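Local coordinates for CDP-4-keto-6-deoxy-D-glucose-3-dehydrase (Yersinia pseudotuberculosis, PDB 3BB8) that acts as the E1 dehydrase that removes the C3 hydroxyl of CDP-4-keto-6-deoxy-D-glucose in the biosynthesis of 3,6-dideoxy sugars, at the interface of chains A and B. Numbering follows the deposited sequence. Chains: chain A/B, CDP-4-keto-6-deoxy-D-glucose-3-dehydrase.

Contacts 1, 2 and 3 are patches of one two-fold symmetric interface, each with a twin in which the chains are exchanged. Measured between the centres of their C-alpha atoms, contact 1 lies about 18 Å from contact 2 and 14 Å from contact 3, and contacts 2 and 3 are about 19 Å apart. Contacts 1 and 3 share a chain B loop segment, residues 269 to 276. Contact 2 brings residues of chain B to the cofactor pocket of chain A, which A:Phe377 of contact 1 also lines, so dimerisation and active-site architecture are probably coupled.

Contact 1: the interface of chains A and B. Residues chain A 359, 375, 377-379, 405; chain B 273, 276.
B:Tyr276 of one subunit reaches into chain A and ends at the backbone of residues 377 to 379, in a dimer of the DegT/DnrJ/EryC1 family with the aspartate aminotransferase fold. Its phenol OH donates a hydrogen bond to A:Phe377 O at 2.6 Å, with the donor tilted 29° from the carbonyl plane. A:Phe377 is part of the pyridoxal-5'-phosphate pocket, so this bond probably helps to steady the cofactor site from the other subunit. The same oxygen lies 2.8 Å from A:Gly379 N, a hydrogen bond in which the amide can donate, so the hydroxyl can give one bond and take another. A:Leu375 covers one face of the ring: CD1 stands 3.5 Å from the ring centroid, a CH-pi contact displaced toward the rim. A:Met405 O and A:Phe377 O both lie at the ring edge, in its plane, the former beside CE1. A:Arg359 NH2 approaches B:Tyr276 CD1 at 3.7 Å, the guanidinium and ring planes being 64° apart.

Beside the tyrosine, B:Pro273 CD packs on A:Met405 CG at 3.4 Å and also touches SD.

Farther out, bonds within chain A position the guanidinium: NH1, at 2.8 Å, and NH2, at 2.7 Å, both donate to A:Met405 O through bent bonds. NH1 sits above the carbonyl plane, 65° out of it, whereas NH2 is much nearer to it. A:Leu375 CD2 lies against one guanidinium face.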
ATOM      1  N   ARG A 359      -6.942 -11.779  33.635  1.00 46.75           N
ATOM      2  CA  ARG A 359      -5.889 -11.593  32.646  1.00 44.48           C
ATOM      3  C   ARG A 359      -5.337 -10.194  32.889  1.00 43.39           C
ATOM      4  O   ARG A 359      -4.130  -9.967  32.809  1.00 42.78           O
ATOM      5  CB  ARG A 359      -6.470 -11.706  31.230  1.00 45.57           C
ATOM      6  CG  ARG A 359      -5.441 -11.654  30.102  1.00 44.34           C
ATOM      7  CD  ARG A 359      -6.099 -11.911  28.739  1.00 45.10           C
ATOM      8  NE  ARG A 359      -7.139 -10.923  28.446  1.00 44.65           N
ATOM      9  CZ  ARG A 359      -7.926 -10.948  27.377  1.00 42.82           C
ATOM     10  NH1 ARG A 359      -7.803 -11.911  26.476  1.00 41.11           N
ATOM     11  NH2 ARG A 359      -8.853 -10.014  27.217  1.00 44.04           N
ATOM     12  N   LEU A 375      -2.691  -9.388  23.425  1.00 30.32           N
ATOM     13  CA  LEU A 375      -3.890 -10.193  23.381  1.00 30.98           C
ATOM     14  C   LEU A 375      -3.874 -10.835  21.986  1.00 31.82           C
ATOM     15  O   LEU A 375      -3.092 -10.421  21.132  1.00 31.74           O
ATOM     16  CB  LEU A 375      -5.126  -9.313  23.596  1.00 31.63           C
ATOM     17  CG  LEU A 375      -5.153  -8.579  24.953  1.00 32.59           C
ATOM     18  CD1 LEU A 375      -6.560  -8.064  25.222  1.00 30.20           C
ATOM     19  CD2 LEU A 375      -4.729  -9.525  26.088  1.00 30.13           C
ATOM     20  N   PHE A 377      -4.888 -10.528  19.097  1.00 31.93           N
ATOM     21  CA  PHE A 377      -5.410  -9.610  18.090  1.00 33.18           C
ATOM     22  C   PHE A 377      -6.859  -9.256  18.416  1.00 34.33           C
ATOM     23  O   PHE A 377      -7.183  -8.972  19.565  1.00 36.60           O
ATOM     24  CB  PHE A 377      -5.303 -10.222  16.689  1.00 32.99           C
ATOM     25  CG  PHE A 377      -3.909 -10.688  16.341  1.00 32.87           C
ATOM     26  CD1 PHE A 377      -2.804  -9.868  16.582  1.00 32.81           C
ATOM     27  CD2 PHE A 377      -3.693 -11.961  15.818  1.00 35.93           C
ATOM     28  CE1 PHE A 377      -1.501 -10.314  16.312  1.00 34.60           C
ATOM     29  CE2 PHE A 377      -2.390 -12.420  15.542  1.00 35.44           C
ATOM     30  CZ  PHE A 377      -1.296 -11.594  15.793  1.00 35.29           C
ATOM     31  N   ALA A 378      -7.736  -9.276  17.421  1.00 33.92           N
ATOM     32  CA  ALA A 378      -9.135  -8.920  17.658  1.00 35.19           C
ATOM     33  C   ALA A 378      -9.929  -9.766  18.667  1.00 35.27           C
ATOM     34  O   ALA A 378     -11.046  -9.399  19.042  1.00 35.07           O
ATOM     35  CB  ALA A 378      -9.879  -8.876  16.314  1.00 33.46           C
ATOM     36  N   GLY A 379      -9.362 -10.884  19.110  1.00 35.10           N
ATOM     37  CA  GLY A 379     -10.073 -11.736  20.052  1.00 33.15           C
ATOM     38  C   GLY A 379     -11.269 -12.367  19.366  1.00 33.02           C
ATOM     39  O   GLY A 379     -11.237 -13.535  18.989  1.00 32.88           O
ATOM     40  N   MET A 405     -10.882 -14.245  23.546  1.00 38.24           N
ATOM     41  CA  MET A 405     -11.043 -12.805  23.680  1.00 38.01           C
ATOM     42  C   MET A 405     -10.895 -12.390  25.135  1.00 37.29           C
ATOM     43  O   MET A 405     -10.315 -11.347  25.431  1.00 37.87           O
ATOM     44  CB  MET A 405     -12.418 -12.374  23.164  1.00 39.82           C
ATOM     45  CG  MET A 405     -12.708 -10.887  23.343  1.00 40.15           C
ATOM     46  SD  MET A 405     -14.430 -10.486  22.996  1.00 42.42           S
ATOM     47  CE  MET A 405     -15.234 -11.444  24.279  1.00 41.39           C
TER
ATOM     48  N   PRO B 273     -14.382  -7.339  26.090  1.00 49.52           N
ATOM     49  CA  PRO B 273     -14.270  -7.287  27.550  1.00 48.54           C
ATOM     50  C   PRO B 273     -13.541  -6.028  28.005  1.00 48.35           C
ATOM     51  O   PRO B 273     -12.791  -5.422  27.241  1.00 47.04           O
ATOM     52  CB  PRO B 273     -13.494  -8.558  27.877  1.00 48.78           C
ATOM     53  CG  PRO B 273     -12.566  -8.674  26.700  1.00 49.32           C
ATOM     54  CD  PRO B 273     -13.485  -8.366  25.527  1.00 48.86           C
ATOM     55  N   TYR B 276      -9.540  -4.584  27.296  1.00 47.33           N
ATOM     56  CA  TYR B 276      -9.003  -5.057  26.025  1.00 47.52           C
ATOM     57  C   TYR B 276      -8.091  -3.992  25.419  1.00 47.92           C
ATOM     58  O   TYR B 276      -8.497  -2.846  25.243  1.00 48.46           O
ATOM     59  CB  TYR B 276     -10.133  -5.371  25.043  1.00 46.17           C
ATOM     60  CG  TYR B 276      -9.790  -6.487  24.091  1.00 45.35           C
ATOM     61  CD1 TYR B 276      -9.918  -7.815  24.482  1.00 43.74           C
ATOM     62  CD2 TYR B 276      -9.288  -6.217  22.813  1.00 44.49           C
ATOM     63  CE1 TYR B 276      -9.553  -8.851  23.633  1.00 43.83           C
ATOM     64  CE2 TYR B 276      -8.915  -7.252  21.957  1.00 43.28           C
ATOM     65  CZ  TYR B 276      -9.050  -8.565  22.376  1.00 43.04           C
ATOM     66  OH  TYR B 276      -8.673  -9.599  21.555  1.00 43.64           O
TER

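Contact 2: the interface of chains A and B. Residues chain A 85, 87-88, 120, 122; chain B 247, 287-288.
A:Ser85 OG and B:Asn288 O form a polar link across this patch, a hydrogen bond of 2.8 Å given by the serine hydroxyl. The donor lies in the carbonyl plane, on a lone pair, with a C=O...O angle of 135°. On the chain A side, A:Ser88 N at the start of helix 86-96 donates to the same A:Ser85 OG at 3.0 Å, which helps to fix the hydroxyl; a longer bond to A:Ser88 OG, of undecided direction, adds to this. A:Ser87 OG and A:Thr122 OG1 are hydrogen-bonded at 2.8 Å, tying that helix to helix 121-129.

The aromatic contact is edge-to-face: the rings of A:Phe120 and B:Trp247 have planes 84° apart, and CZ of the phenylalanine reaches the indole CD1 at 3.3 Å. CD1 lies at the edge of the phenyl ring, in its plane, so the phenyl rim points at the indole five-membered ring.

Apolar packing sets A:Ser87 CB against B:Asn288 CB at 3.5 Å. A:Ser85, A:Ser87, A:Phe120 and A:Thr122 line the pyridoxal-5'-phosphate pocket, and Trp247 is itself a pyridoxal 5'-phosphate-binding residue, so chain B probably helps to complete the cofactor pocket of chain A.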
ATOM      1  N   SER A  85       2.221  -4.531   2.382  1.00 21.80           N
ATOM      2  CA  SER A  85       2.094  -5.079   3.715  1.00 19.82           C
ATOM      3  C   SER A  85       1.404  -6.425   3.653  1.00 21.12           C
ATOM      4  O   SER A  85       0.915  -6.835   2.602  1.00 18.87           O
ATOM      5  CB  SER A  85       1.230  -4.136   4.572  1.00 21.53           C
ATOM      6  OG  SER A  85      -0.090  -4.034   4.038  1.00 21.32           O
ATOM      7  N   SER A  87      -1.360  -7.024   5.086  1.00 19.47           N
ATOM      8  CA  SER A  87      -2.773  -6.706   4.872  1.00 22.29           C
ATOM      9  C   SER A  87      -3.021  -6.491   3.370  1.00 25.05           C
ATOM     10  O   SER A  87      -4.021  -6.934   2.822  1.00 25.08           O
ATOM     11  CB  SER A  87      -3.169  -5.441   5.644  1.00 23.90           C
ATOM     12  OG  SER A  87      -2.939  -5.575   7.037  1.00 25.88           O
ATOM     13  N   SER A  88      -2.101  -5.805   2.699  1.00 28.16           N
ATOM     14  CA  SER A  88      -2.276  -5.576   1.266  1.00 27.90           C
ATOM     15  C   SER A  88      -2.190  -6.909   0.524  1.00 28.65           C
ATOM     16  O   SER A  88      -2.890  -7.115  -0.468  1.00 28.87           O
ATOM     17  CB  SER A  88      -1.211  -4.614   0.737  1.00 25.28           C
ATOM     18  OG  SER A  88      -1.428  -3.320   1.249  1.00 22.21           O
ATOM     19  N   PHE A 120      -6.889 -11.931  12.925  1.00 29.98           N
ATOM     20  CA  PHE A 120      -6.474 -10.568  12.649  1.00 28.03           C
ATOM     21  C   PHE A 120      -7.464  -9.942  11.669  1.00 26.57           C
ATOM     22  O   PHE A 120      -7.903 -10.598  10.723  1.00 25.88           O
ATOM     23  CB  PHE A 120      -5.065 -10.557  12.056  1.00 28.87           C
ATOM     24  CG  PHE A 120      -4.449  -9.196  12.029  1.00 30.34           C
ATOM     25  CD1 PHE A 120      -4.015  -8.603  13.209  1.00 28.82           C
ATOM     26  CD2 PHE A 120      -4.389  -8.466  10.846  1.00 27.98           C
ATOM     27  CE1 PHE A 120      -3.536  -7.296  13.216  1.00 29.71           C
ATOM     28  CE2 PHE A 120      -3.913  -7.160  10.845  1.00 28.26           C
ATOM     29  CZ  PHE A 120      -3.488  -6.575  12.033  1.00 29.21           C
ATOM     30  N   THR A 122      -7.413  -7.748   9.017  1.00 30.26           N
ATOM     31  CA  THR A 122      -7.188  -7.771   7.574  1.00 29.84           C
ATOM     32  C   THR A 122      -7.191  -9.159   6.907  1.00 31.35           C
ATOM     33  O   THR A 122      -7.040  -9.280   5.687  1.00 30.57           O
ATOM     34  CB  THR A 122      -5.914  -6.993   7.214  1.00 30.23           C
ATOM     35  OG1 THR A 122      -4.773  -7.587   7.840  1.00 27.38           O
ATOM     36  CG2 THR A 122      -6.050  -5.550   7.690  1.00 30.44           C
TER
ATOM     37  N   TRP B 247      -4.855  -0.449   9.953  1.00 25.37           N
ATOM     38  CA  TRP B 247      -5.626  -1.643  10.308  1.00 24.65           C
ATOM     39  C   TRP B 247      -7.048  -1.355  10.759  1.00 26.80           C
ATOM     40  O   TRP B 247      -7.766  -2.260  11.195  1.00 27.10           O
ATOM     41  CB  TRP B 247      -4.897  -2.435  11.397  1.00 23.55           C
ATOM     42  CG  TRP B 247      -3.493  -2.853  11.027  1.00 22.05           C
ATOM     43  CD1 TRP B 247      -3.132  -3.856  10.169  1.00 21.89           C
ATOM     44  CD2 TRP B 247      -2.266  -2.272  11.502  1.00 22.98           C
ATOM     45  NE1 TRP B 247      -1.757  -3.937  10.086  1.00 21.86           N
ATOM     46  CE2 TRP B 247      -1.202  -2.976  10.887  1.00 21.94           C
ATOM     47  CE3 TRP B 247      -1.963  -1.227  12.389  1.00 21.68           C
ATOM     48  CZ2 TRP B 247       0.147  -2.670  11.131  1.00 26.21           C
ATOM     49  CZ3 TRP B 247      -0.615  -0.919  12.638  1.00 25.05           C
ATOM     50  CH2 TRP B 247       0.424  -1.642  12.008  1.00 25.77           C
ATOM     51  N   TYR B 287      -7.168  -1.077   6.325  1.00 23.55           N
ATOM     52  CA  TYR B 287      -6.106  -1.664   5.504  1.00 24.94           C
ATOM     53  C   TYR B 287      -4.810  -1.384   6.254  1.00 25.03           C
ATOM     54  O   TYR B 287      -4.831  -0.917   7.388  1.00 25.52           O
ATOM     55  CB  TYR B 287      -5.980  -0.933   4.149  1.00 24.84           C
ATOM     56  CG  TYR B 287      -7.227  -0.826   3.292  1.00 27.25           C
ATOM     57  CD1 TYR B 287      -8.178   0.162   3.521  1.00 28.93           C
ATOM     58  CD2 TYR B 287      -7.451  -1.722   2.250  1.00 30.66           C
ATOM     59  CE1 TYR B 287      -9.330   0.254   2.734  1.00 29.82           C
ATOM     60  CE2 TYR B 287      -8.593  -1.642   1.459  1.00 32.15           C
ATOM     61  CZ  TYR B 287      -9.528  -0.655   1.707  1.00 31.75           C
ATOM     62  OH  TYR B 287     -10.661  -0.599   0.935  1.00 29.96           O
ATOM     63  N   ASN B 288      -3.684  -1.710   5.626  1.00 25.22           N
ATOM     64  CA  ASN B 288      -2.385  -1.346   6.166  1.00 25.53           C
ATOM     65  C   ASN B 288      -1.724  -0.722   4.960  1.00 26.51           C
ATOM     66  O   ASN B 288      -1.165  -1.410   4.109  1.00 28.10           O
ATOM     67  CB  ASN B 288      -1.544  -2.514   6.664  1.00 23.91           C
ATOM     68  CG  ASN B 288      -0.200  -2.045   7.225  1.00 25.88           C
ATOM     69  OD1 ASN B 288       0.604  -2.841   7.716  1.00 28.97           O
ATOM     70  ND2 ASN B 288       0.049  -0.734   7.149  1.00 24.18           N
TER

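Contact 3: the interface of chains A and B. Residues chain A 385, 388; chain B 269-270.
B:Leu269 packs between A:Pro385 and A:His388, a largely apolar patch of the interface formed by a chain B loop and the short 3-10 helix 385-387 of chain A with the residue that follows it; it probably helps to hold that loop against chain A. Followed outward, the leucine begins at CB, which lies 3.7 Å from A:Pro385 CB and 4.0 Å from A:Pro385 CA, so it rests on that side of the pyrrolidine ring. The proline CB is also 3.8 Å from the leucine carbonyl oxygen B:Leu269 O, and its contact therefore spans both the base of the side chain and the adjoining backbone.

Next comes CG, placed opposite the carbonyl carbon and beside the backbone N by a chi1 of -69°; it is the branch point from which the two methyls diverge. A chi2 of 173° sets CD1 anti to CA, so CD2 is the methyl that branches aside toward the imidazole of A:His388. This methyl comes obliquely from above the ring plane, beyond the rim near the imidazole CD2, and the two side chains run at about a right angle to one another.

Most of the surface buried here belongs to B:Leu269 (64 Å²), A:Pro385 (43 Å²) and A:His388 (39 Å²), while B:Gly270 contributes little, its N being 4.1 Å from A:Pro385 CA. At the tip, B:Leu269 CD2 lies 3.3 Å from A:His388 CD2 and 3.9 Å from A:His388 NE2.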
ATOM      1  N   PRO A 385     -16.014  -3.199  17.559  1.00 30.18           N
ATOM      2  CA  PRO A 385     -16.898  -2.105  17.167  1.00 30.38           C
ATOM      3  C   PRO A 385     -17.142  -1.923  15.677  1.00 32.72           C
ATOM      4  O   PRO A 385     -18.263  -1.599  15.294  1.00 32.79           O
ATOM      5  CB  PRO A 385     -16.259  -0.869  17.815  1.00 29.50           C
ATOM      6  CG  PRO A 385     -14.906  -1.291  18.204  1.00 29.98           C
ATOM      7  CD  PRO A 385     -15.037  -2.746  18.555  1.00 30.74           C
ATOM      8  N   HIS A 388     -20.128  -3.818  13.966  1.00 37.00           N
ATOM      9  CA  HIS A 388     -21.496  -3.513  14.369  1.00 42.77           C
ATOM     10  C   HIS A 388     -22.554  -3.701  13.292  1.00 44.36           C
ATOM     11  O   HIS A 388     -23.614  -4.256  13.567  1.00 45.35           O
ATOM     12  CB  HIS A 388     -21.577  -2.084  14.912  1.00 47.18           C
ATOM     13  CG  HIS A 388     -22.909  -1.732  15.501  1.00 53.82           C
ATOM     14  ND1 HIS A 388     -24.036  -1.528  14.734  1.00 57.02           N
ATOM     15  CD2 HIS A 388     -23.295  -1.548  16.787  1.00 55.38           C
ATOM     16  CE1 HIS A 388     -25.057  -1.231  15.519  1.00 57.04           C
ATOM     17  NE2 HIS A 388     -24.633  -1.237  16.770  1.00 56.72           N
TER
ATOM     18  N   LEU B 269     -19.142   0.948  21.206  1.00 71.35           N
ATOM     19  CA  LEU B 269     -19.699  -0.137  20.403  1.00 67.63           C
ATOM     20  C   LEU B 269     -18.998  -1.473  20.603  1.00 64.24           C
ATOM     21  O   LEU B 269     -17.905  -1.537  21.164  1.00 63.55           O
ATOM     22  CB  LEU B 269     -19.652   0.232  18.921  1.00 67.43           C
ATOM     23  CG  LEU B 269     -20.581   1.357  18.475  1.00 67.49           C
ATOM     24  CD1 LEU B 269     -20.291   1.699  17.029  1.00 68.26           C
ATOM     25  CD2 LEU B 269     -22.028   0.926  18.649  1.00 66.79           C
ATOM     26  N   GLY B 270     -19.638  -2.534  20.124  1.00 60.64           N
ATOM     27  CA  GLY B 270     -19.077  -3.863  20.251  1.00 58.41           C
ATOM     28  C   GLY B 270     -19.217  -4.411  21.657  1.00 56.10           C
ATOM     29  O   GLY B 270     -19.629  -3.699  22.572  1.00 56.53           O
TER